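Local coordinates for uncharacterized protein ygiD (Escherichia coli, PDB 2PW6) that opens the ring of DOPA between carbons 4 and 5 in vitro as a zinc-dependent extradiol dioxygenase, although its physiological substrate is unknown, at residues T63-M68 against A96-L101; T87-P92 against I136-L141; E115-D120 against Q140-S145. All coordinates share one frame; numbering follows the deposited sequence.

Contact 1 of 3, residues T63-M68 against A96-L101; sequences TGVTAM and ALAQRL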
loop_
_atom_site.group_PDB
_atom_site.type_symbol
_atom_site.label_atom_id
_atom_site.label_comp_id
_atom_site.label_asym_id
_atom_site.label_seq_id
_atom_site.Cartn_x
_atom_site.Cartn_y
_atom_site.Cartn_z
ATOM N N THR A 63 12.018 11.394 13.097
ATOM C CA THR A 63 12.177 9.969 13.318
ATOM C C THR A 63 11.071 9.535 14.295
ATOM O O THR A 63 10.849 10.175 15.352
ATOM C CB THR A 63 13.601 9.662 13.855
ATOM O OG1 THR A 63 14.607 10.185 12.957
ATOM C CG2 THR A 63 13.832 8.170 14.057
ATOM N N GLY A 64 10.348 8.491 13.904
ATOM C CA GLY A 64 9.360 7.840 14.738
ATOM C C GLY A 64 9.766 6.412 15.066
ATOM O O GLY A 64 10.601 5.829 14.376
ATOM N N VAL A 65 9.195 5.879 16.162
ATOM C CA VAL A 65 9.422 4.528 16.675
ATOM C C VAL A 65 8.064 4.050 17.206
ATOM O O VAL A 65 7.316 4.831 17.795
ATOM C CB VAL A 65 10.501 4.527 17.808
ATOM C CG1 VAL A 65 10.403 3.318 18.728
ATOM C CG2 VAL A 65 11.889 4.635 17.279
ATOM N N THR A 66 7.713 2.795 16.955
ATOM C CA THR A 66 6.528 2.193 17.548
ATOM C C THR A 66 6.951 0.948 18.321
ATOM O O THR A 66 7.849 0.250 17.919
ATOM C CB THR A 66 5.475 1.729 16.514
ATOM O OG1 THR A 66 5.903 0.499 15.910
ATOM C CG2 THR A 66 5.242 2.756 15.446
ATOM N N ALA A 67 6.286 0.660 19.423
ATOM C CA ALA A 67 6.529 -0.602 20.097
ATOM C C ALA A 67 5.436 -1.571 19.715
ATOM O O ALA A 67 5.450 -2.713 20.158
ATOM C CB ALA A 67 6.601 -0.420 21.595
HETATM N N MSE A 68 4.501 -1.112 18.877
HETATM C CA MSE A 68 3.468 -1.968 18.273
HETATM C C MSE A 68 2.498 -2.575 19.298
HETATM O O MSE A 68 2.298 -3.789 19.333
HETATM C CB MSE A 68 4.098 -3.070 17.410
HETATM C CG MSE A 68 4.873 -2.542 16.221
HETATM SE SE MSE A 68 5.675 -3.914 15.139
HETATM C CE MSE A 68 4.109 -4.850 14.510
ATOM N N ALA A 96 10.483 -2.612 25.488
ATOM C CA ALA A 96 11.877 -2.532 25.974
ATOM C C ALA A 96 12.868 -2.098 24.878
ATOM O O ALA A 96 13.686 -1.176 25.071
ATOM C CB ALA A 96 12.337 -3.858 26.596
ATOM N N LEU A 97 12.791 -2.764 23.732
ATOM C CA LEU A 97 13.601 -2.356 22.573
ATOM C C LEU A 97 13.259 -0.934 22.113
ATOM O O LEU A 97 14.165 -0.171 21.790
ATOM C CB LEU A 97 13.473 -3.352 21.416
ATOM C CG LEU A 97 14.188 -2.997 20.110
ATOM C CD1 LEU A 97 15.657 -2.571 20.290
ATOM C CD2 LEU A 97 14.068 -4.158 19.141
ATOM N N ALA A 98 11.981 -0.567 22.127
ATOM C CA ALA A 98 11.581 0.819 21.749
ATOM C C ALA A 98 12.215 1.905 22.591
ATOM O O ALA A 98 12.669 2.924 22.059
ATOM C CB ALA A 98 10.101 0.986 21.727
ATOM N N GLN A 99 12.249 1.689 23.915
ATOM C CA GLN A 99 12.826 2.634 24.870
ATOM C C GLN A 99 14.320 2.668 24.693
ATOM O O GLN A 99 14.946 3.749 24.715
ATOM C CB GLN A 99 12.453 2.188 26.305
ATOM C CG GLN A 99 13.302 2.749 27.457
ATOM C CD GLN A 99 12.942 2.075 28.822
ATOM O OE1 GLN A 99 11.818 1.575 29.008
ATOM N NE2 GLN A 99 13.900 2.029 29.732
ATOM N N ARG A 100 14.896 1.483 24.521
ATOM C CA ARG A 100 16.316 1.366 24.242
ATOM C C ARG A 100 16.728 2.069 22.912
ATOM O O ARG A 100 17.804 2.648 22.817
ATOM C CB ARG A 100 16.743 -0.106 24.297
ATOM C CG ARG A 100 18.181 -0.392 23.855
ATOM C CD ARG A 100 19.285 0.164 24.770
ATOM N NE ARG A 100 20.619 -0.097 24.186
ATOM C CZ ARG A 100 21.562 0.816 23.954
ATOM N NH1 ARG A 100 21.378 2.101 24.271
ATOM N NH2 ARG A 100 22.722 0.434 23.425
ATOM N N LEU A 101 15.835 2.053 21.924
ATOM C CA LEU A 101 16.019 2.777 20.654
ATOM C C LEU A 101 15.974 4.277 20.899
ATOM O O LEU A 101 16.852 5.010 20.429
ATOM C CB LEU A 101 14.946 2.362 19.638
ATOM C CG LEU A 101 15.203 2.388 18.130
ATOM C CD1 LEU A 101 16.682 2.388 17.766
ATOM C CD2 LEU A 101 14.566 1.161 17.571
#

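Contact 2 of 3, residues T87-P92 against I136-L141; sequences THYPAP and IPMVQL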
loop_
_atom_site.group_PDB
_atom_site.type_symbol
_atom_site.label_atom_id
_atom_site.label_comp_id
_atom_site.label_asym_id
_atom_site.label_seq_id
_atom_site.Cartn_x
_atom_site.Cartn_y
_atom_site.Cartn_z
ATOM N N THR A 87 -2.743 -5.529 4.346
ATOM C CA THR A 87 -1.810 -6.522 4.947
ATOM C C THR A 87 -2.039 -6.808 6.484
ATOM O O THR A 87 -2.748 -6.084 7.181
ATOM C CB THR A 87 -0.295 -6.157 4.689
ATOM O OG1 THR A 87 0.120 -5.082 5.547
ATOM C CG2 THR A 87 -0.039 -5.762 3.219
ATOM N N HIS A 88 -1.432 -7.864 7.002
ATOM C CA HIS A 88 -1.569 -8.203 8.435
ATOM C C HIS A 88 -0.367 -9.027 8.895
ATOM O O HIS A 88 -0.134 -10.127 8.413
ATOM C CB HIS A 88 -2.898 -8.929 8.710
ATOM C CG HIS A 88 -3.126 -9.268 10.152
ATOM N ND1 HIS A 88 -3.328 -8.308 11.128
ATOM C CD2 HIS A 88 -3.205 -10.469 10.780
ATOM C CE1 HIS A 88 -3.520 -8.906 12.290
ATOM N NE2 HIS A 88 -3.452 -10.215 12.104
ATOM N N TYR A 89 0.433 -8.442 9.781
ATOM C CA TYR A 89 1.588 -9.118 10.331
ATOM C C TYR A 89 1.615 -8.875 11.841
ATOM O O TYR A 89 2.192 -7.867 12.299
ATOM C CB TYR A 89 2.892 -8.666 9.669
ATOM C CG TYR A 89 4.063 -9.570 10.002
ATOM C CD1 TYR A 89 4.180 -10.845 9.422
ATOM C CD2 TYR A 89 5.056 -9.162 10.920
ATOM C CE1 TYR A 89 5.259 -11.678 9.744
ATOM C CE2 TYR A 89 6.136 -10.004 11.248
ATOM C CZ TYR A 89 6.228 -11.261 10.652
ATOM O OH TYR A 89 7.305 -12.092 10.955
ATOM N N PRO A 90 0.993 -9.808 12.618
ATOM C CA PRO A 90 0.715 -9.610 14.055
ATOM C C PRO A 90 1.891 -10.019 14.947
ATOM O O PRO A 90 1.733 -10.843 15.853
ATOM C CB PRO A 90 -0.490 -10.512 14.302
ATOM C CG PRO A 90 -0.334 -11.646 13.287
ATOM C CD PRO A 90 0.545 -11.135 12.145
ATOM N N ALA A 91 3.059 -9.444 14.682
ATOM C CA ALA A 91 4.231 -9.699 15.472
ATOM C C ALA A 91 4.032 -9.001 16.812
ATOM O O ALA A 91 3.427 -7.915 16.858
ATOM C CB ALA A 91 5.478 -9.169 14.767
ATOM N N PRO A 92 4.541 -9.615 17.906
ATOM C CA PRO A 92 4.448 -8.937 19.190
ATOM C C PRO A 92 5.450 -7.796 19.246
ATOM O O PRO A 92 6.554 -7.920 18.711
ATOM C CB PRO A 92 4.853 -10.026 20.193
ATOM C CG PRO A 92 5.765 -10.941 19.419
ATOM C CD PRO A 92 5.208 -10.927 18.010
ATOM N N ILE A 136 8.612 -13.222 16.519
ATOM C CA ILE A 136 9.781 -12.440 16.924
ATOM C C ILE A 136 9.338 -11.027 17.342
ATOM O O ILE A 136 8.658 -10.343 16.576
ATOM C CB ILE A 136 10.865 -12.428 15.813
ATOM C CG1 ILE A 136 11.144 -13.891 15.382
ATOM C CG2 ILE A 136 12.093 -11.635 16.262
ATOM C CD1 ILE A 136 12.479 -14.174 14.828
ATOM N N PRO A 137 9.690 -10.608 18.578
ATOM C CA PRO A 137 9.287 -9.281 19.051
ATOM C C PRO A 137 9.910 -8.206 18.176
ATOM O O PRO A 137 10.989 -8.410 17.620
ATOM C CB PRO A 137 9.847 -9.224 20.475
ATOM C CG PRO A 137 10.013 -10.685 20.869
ATOM C CD PRO A 137 10.468 -11.334 19.604
HETATM N N MSE A 138 9.235 -7.069 18.063
HETATM C CA MSE A 138 9.522 -6.145 16.987
HETATM C C MSE A 138 9.189 -4.701 17.309
HETATM O O MSE A 138 8.255 -4.416 18.032
HETATM C CB MSE A 138 8.763 -6.604 15.741
HETATM C CG MSE A 138 9.251 -6.045 14.443
HETATM SE SE MSE A 138 8.333 -6.955 12.933
HETATM C CE MSE A 138 9.606 -8.373 12.596
ATOM N N VAL A 139 10.006 -3.821 16.740
ATOM C CA VAL A 139 9.854 -2.377 16.731
ATOM C C VAL A 139 9.941 -1.861 15.262
ATOM O O VAL A 139 10.752 -2.332 14.474
ATOM C CB VAL A 139 10.946 -1.783 17.663
ATOM C CG1 VAL A 139 11.279 -0.398 17.322
ATOM C CG2 VAL A 139 10.474 -1.867 19.179
ATOM N N GLN A 140 9.077 -0.924 14.891
ATOM C CA GLN A 140 9.236 -0.181 13.622
ATOM C C GLN A 140 9.945 1.175 13.823
ATOM O O GLN A 140 9.638 1.917 14.758
ATOM C CB GLN A 140 7.883 0.022 12.964
ATOM C CG GLN A 140 7.128 -1.285 12.700
ATOM C CD GLN A 140 5.667 -1.053 12.554
ATOM O OE1 GLN A 140 5.026 -0.497 13.455
ATOM N NE2 GLN A 140 5.111 -1.443 11.419
ATOM N N LEU A 141 10.927 1.445 12.969
ATOM C CA LEU A 141 11.650 2.701 12.934
ATOM C C LEU A 141 11.403 3.412 11.577
ATOM O O LEU A 141 11.448 2.763 10.525
ATOM C CB LEU A 141 13.154 2.455 13.116
ATOM C CG LEU A 141 14.065 3.698 13.050
ATOM C CD1 LEU A 141 13.821 4.652 14.267
ATOM C CD2 LEU A 141 15.499 3.243 12.982
HETATM O O HOH W 1 7.892 -11.853 13.951
#

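Contact 3 of 3, residues E115-D120 against Q140-S145; sequences EAWGFD and QLSIDS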
loop_
_atom_site.group_PDB
_atom_site.type_symbol
_atom_site.label_atom_id
_atom_site.label_comp_id
_atom_site.label_asym_id
_atom_site.label_seq_id
_atom_site.Cartn_x
_atom_site.Cartn_y
_atom_site.Cartn_z
ATOM N N GLU A 115 0.346 2.466 18.739
ATOM C CA GLU A 115 -0.130 1.620 17.651
ATOM C C GLU A 115 1.005 1.249 16.669
ATOM O O GLU A 115 1.939 2.034 16.441
ATOM C CB GLU A 115 -1.279 2.366 16.935
ATOM C CG GLU A 115 -2.357 1.498 16.223
ATOM C CD GLU A 115 -3.616 2.302 15.777
ATOM O OE1 GLU A 115 -4.296 1.903 14.782
ATOM O OE2 GLU A 115 -3.932 3.340 16.422
ATOM N N ALA A 116 0.930 0.038 16.111
ATOM C CA ALA A 116 1.791 -0.371 14.999
ATOM C C ALA A 116 1.466 0.448 13.735
ATOM O O ALA A 116 0.355 0.898 13.573
ATOM C CB ALA A 116 1.619 -1.868 14.737
ATOM N N TRP A 117 2.434 0.676 12.853
ATOM C CA TRP A 117 2.105 1.164 11.491
ATOM C C TRP A 117 1.848 -0.012 10.569
ATOM O O TRP A 117 2.529 -1.025 10.656
ATOM C CB TRP A 117 3.269 1.962 10.902
ATOM C CG TRP A 117 3.778 3.056 11.779
ATOM C CD1 TRP A 117 3.018 3.931 12.560
ATOM C CD2 TRP A 117 5.136 3.415 11.987
ATOM N NE1 TRP A 117 3.849 4.798 13.220
ATOM C CE2 TRP A 117 5.151 4.497 12.900
ATOM C CE3 TRP A 117 6.352 2.919 11.516
ATOM C CZ2 TRP A 117 6.325 5.092 13.306
ATOM C CZ3 TRP A 117 7.506 3.512 11.923
ATOM C CH2 TRP A 117 7.498 4.586 12.790
ATOM N N GLY A 118 0.895 0.103 9.663
ATOM C CA GLY A 118 0.721 -0.958 8.669
ATOM C C GLY A 118 2.029 -1.258 7.937
ATOM O O GLY A 118 2.858 -0.368 7.703
ATOM N N PHE A 119 2.234 -2.530 7.609
ATOM C CA PHE A 119 3.371 -2.955 6.811
ATOM C C PHE A 119 3.019 -2.801 5.333
ATOM O O PHE A 119 1.978 -3.281 4.895
ATOM C CB PHE A 119 3.720 -4.419 7.116
ATOM C CG PHE A 119 4.332 -4.632 8.479
ATOM C CD1 PHE A 119 5.710 -4.580 8.654
ATOM C CD2 PHE A 119 3.529 -4.868 9.586
ATOM C CE1 PHE A 119 6.288 -4.769 9.900
ATOM C CE2 PHE A 119 4.100 -5.052 10.861
ATOM C CZ PHE A 119 5.478 -4.996 11.005
ATOM N N ASP A 120 3.867 -2.117 4.573
ATOM C CA ASP A 120 3.769 -2.189 3.099
ATOM C C ASP A 120 3.798 -3.644 2.567
ATOM O O ASP A 120 4.390 -4.517 3.196
ATOM C CB ASP A 120 4.894 -1.373 2.465
ATOM C CG ASP A 120 6.232 -1.756 2.969
ATOM O OD1 ASP A 120 6.609 -1.362 4.087
ATOM O OD2 ASP A 120 6.967 -2.417 2.239
ATOM N N GLN A 140 9.077 -0.924 14.891
ATOM C CA GLN A 140 9.236 -0.181 13.622
ATOM C C GLN A 140 9.945 1.175 13.823
ATOM O O GLN A 140 9.638 1.917 14.758
ATOM C CB GLN A 140 7.883 0.022 12.964
ATOM C CG GLN A 140 7.128 -1.285 12.700
ATOM C CD GLN A 140 5.667 -1.053 12.554
ATOM O OE1 GLN A 140 5.026 -0.497 13.455
ATOM N NE2 GLN A 140 5.111 -1.443 11.419
ATOM N N LEU A 141 10.927 1.445 12.969
ATOM C CA LEU A 141 11.650 2.701 12.934
ATOM C C LEU A 141 11.403 3.412 11.577
ATOM O O LEU A 141 11.448 2.763 10.525
ATOM C CB LEU A 141 13.154 2.455 13.116
ATOM C CG LEU A 141 14.065 3.698 13.050
ATOM C CD1 LEU A 141 13.821 4.652 14.267
ATOM C CD2 LEU A 141 15.499 3.243 12.982
ATOM N N SER A 142 11.149 4.719 11.611
ATOM C CA SER A 142 10.820 5.465 10.403
ATOM C C SER A 142 12.048 6.245 9.923
ATOM O O SER A 142 13.038 6.426 10.668
ATOM C CB SER A 142 9.621 6.383 10.629
ATOM O OG SER A 142 10.008 7.553 11.316
ATOM N N ILE A 143 12.005 6.680 8.661
ATOM C CA ILE A 143 13.161 7.333 8.028
ATOM C C ILE A 143 12.858 8.823 8.006
ATOM O O ILE A 143 11.842 9.225 7.503
ATOM C CB ILE A 143 13.403 6.758 6.566
ATOM C CG1 ILE A 143 13.900 5.306 6.623
ATOM C CG2 ILE A 143 14.397 7.618 5.756
ATOM C CD1 ILE A 143 13.474 4.462 5.417
ATOM N N ASP A 144 13.733 9.638 8.555
ATOM C CA ASP A 144 13.519 11.096 8.546
ATOM C C ASP A 144 13.739 11.713 7.132
ATOM O O ASP A 144 14.892 11.854 6.704
ATOM C CB ASP A 144 14.485 11.770 9.540
ATOM C CG ASP A 144 14.141 13.251 9.817
ATOM O OD1 ASP A 144 13.331 13.890 9.104
ATOM O OD2 ASP A 144 14.679 13.786 10.813
ATOM N N SER A 145 12.635 12.048 6.455
ATOM C CA SER A 145 12.571 12.844 5.186
ATOM C C SER A 145 13.556 14.007 5.073
ATOM O O SER A 145 14.162 14.221 4.017
ATOM C CB SER A 145 11.220 13.553 5.111
ATOM O OG SER A 145 10.255 12.802 4.482
#

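Contact 1 of 3, residues T63-M68 against A96-L101
Val65 meets Ala98 and Leu101 where helix 95-105 packs on a face of the mixed beta-sheet, an instance of alpha/beta layering in the LigB-type fold. Strand 63-66 and the helical segment 96-101 run nearly antiparallel, at 159°, and the axes of these two short segments approach to 8.6 Å, with a small alanine facing the strand. The side chain of Val65 can be followed outward from the backbone: the bond from CA to CB is directed at the helix, and CB forks into two methyls. CG1, anti to the backbone N (chi1 158°), reaches the methyl of Ala98, with Val65 CG1 to Ala98 CB at 3.8 Å, and lies 4.0 Å from Ala98 O. CG2, anti to the carbonyl carbon, touches Leu101 at its branch point, Val65 CG2 to Leu101 CG, 4.1 Å, the two side chains crossing obliquely. Beyond them Leu101 continues onto Val139 and Val52, while Val65 also rests on Val110 and Leu112 of the edge strand; the side-chain contacts are apolar and the touching residues mostly buried. Just past the strand, Ala67 brings another methyl to the same point of the helix, its CB lying 3.8 Å from Ala98 CB, the same separation as that of Val65 CG1.

Contact 2 of 3, residues T87-P92 against I136-L141
Backbone polar contacts join Pro92 to the residues around Pro137. Pro92 O accepts a weak hydrogen bond from Met138 N at 2.9 Å, bent to 121° at the hydrogen, and the same oxygen receives a CA-H...O contact from Pro137 CA at 3.1 Å. The carbonyl thus meets a weak N-H donor and a C-H group. Water forms a second polar link: water 1 donates to Tyr89 OH at 3.1 Å and accepts from Ile136 N at 3.0 Å, while the phenol also bonds to Tyr131 O. The connection fastens the loop between strand 63-66 and helix 95-105 to the start of strand 138-144, an inner strand of the mixed sheet; within that loop, an inverse gamma turn is built around Pro90. Apolar contacts gather round selenomethionine Met138, where a chi3 of -92°, about the CG-SE bond, swings CE out of line with the rest of the chain. Its SE makes a Met-aromatic contact at the edge of the Tyr89 ring, 5.4 Å from the centroid, and its CE lies 4.1 Å from Tyr89 CE2, the two side chains crossing at about a right angle. Ala91 CB touches the selenium too, Met138 SE to Ala91 CB 4.1 Å, and Leu127 of helix 121-130 packs on both Tyr89 and Met138. Pro92 CG lies 3.9 Å from Pro137 CA.

Contact 3 of 3, residues E115-D120 against Q140-S145
The loop that leads from strand 110-113 into helix 121-130 is moored to strand 138-144 in large part through Gln140, whose amide grips both the N-H and the C=O of Trp117. Gln140 OE1 accepts from Trp117 N at 2.9 Å, and Gln140 NE2 donates to Trp117 O at 2.7 Å. The second bond is nearly straight, 169° at the hydrogen, and Trp117 O lies close to the amide plane of Gln140. Together the two bonds fix the rotation of the amide and close a ring through the Trp117 backbone, resembling the paired N-H and C=O bonds of a strand residue, although this loop has no regular strand. Thr66 OG1 is a further hydrogen-bonding partner of Gln140 OE1.

The side chains of Trp117 and Gln140 run alongside each other, pointing opposite ways, with ring and amide planes 29° apart. A chi1 of -52° sets CG of Trp117 anti to the carbonyl carbon. Of the benzo-ring atoms, Trp117 CE3 is 3.6 Å from Gln140 CB and Trp117 CH2 is 3.5 Å from Ser142 CB, with Leu141 C at the ring edge. The indole NE1 is bonded to Asp113, and Ser142 OG to Gly64 N and Thr60.

Gln140 NE2 also sits over one face of the Phe119 ring, offset toward the rim, 3.6 Å from Phe119 CZ. The Phe119 side chain is about 8 Å from that of the zinc ligand His57 at nearest approach. The next residue, Asp120, bonds to Ser55 and caps Ser123 N. The loop thus approaches the metal site, with Asp120 packed on the zinc ligands His57 and His22, and turns at an N-cap into a helix beside the zinc-binding histidines of this DODA-type dioxygenase.

In the fold
All three contacts meet on the mixed sheet, their centres 10 to 12 Å apart and on the same side of the chain's centre. Contact 1 belongs to strand 63-66, contacts 2 and 3 to its antiparallel neighbour 138-144, where they share Gln140 and Leu141. Along the chain contacts 1 and 2 alternate in their segments, whereas contact 1 closes before contact 3 opens. Probable hydrogen bonds tie them together: Thr66 to Gln140, Gly64 to Ser142, and Thr87 to Phe119. The three contacts gather around neighbouring strands 63-66 and 138-144, from helix 95-105 on a sheet face to the loop 115-120 that leads to the zinc ligands.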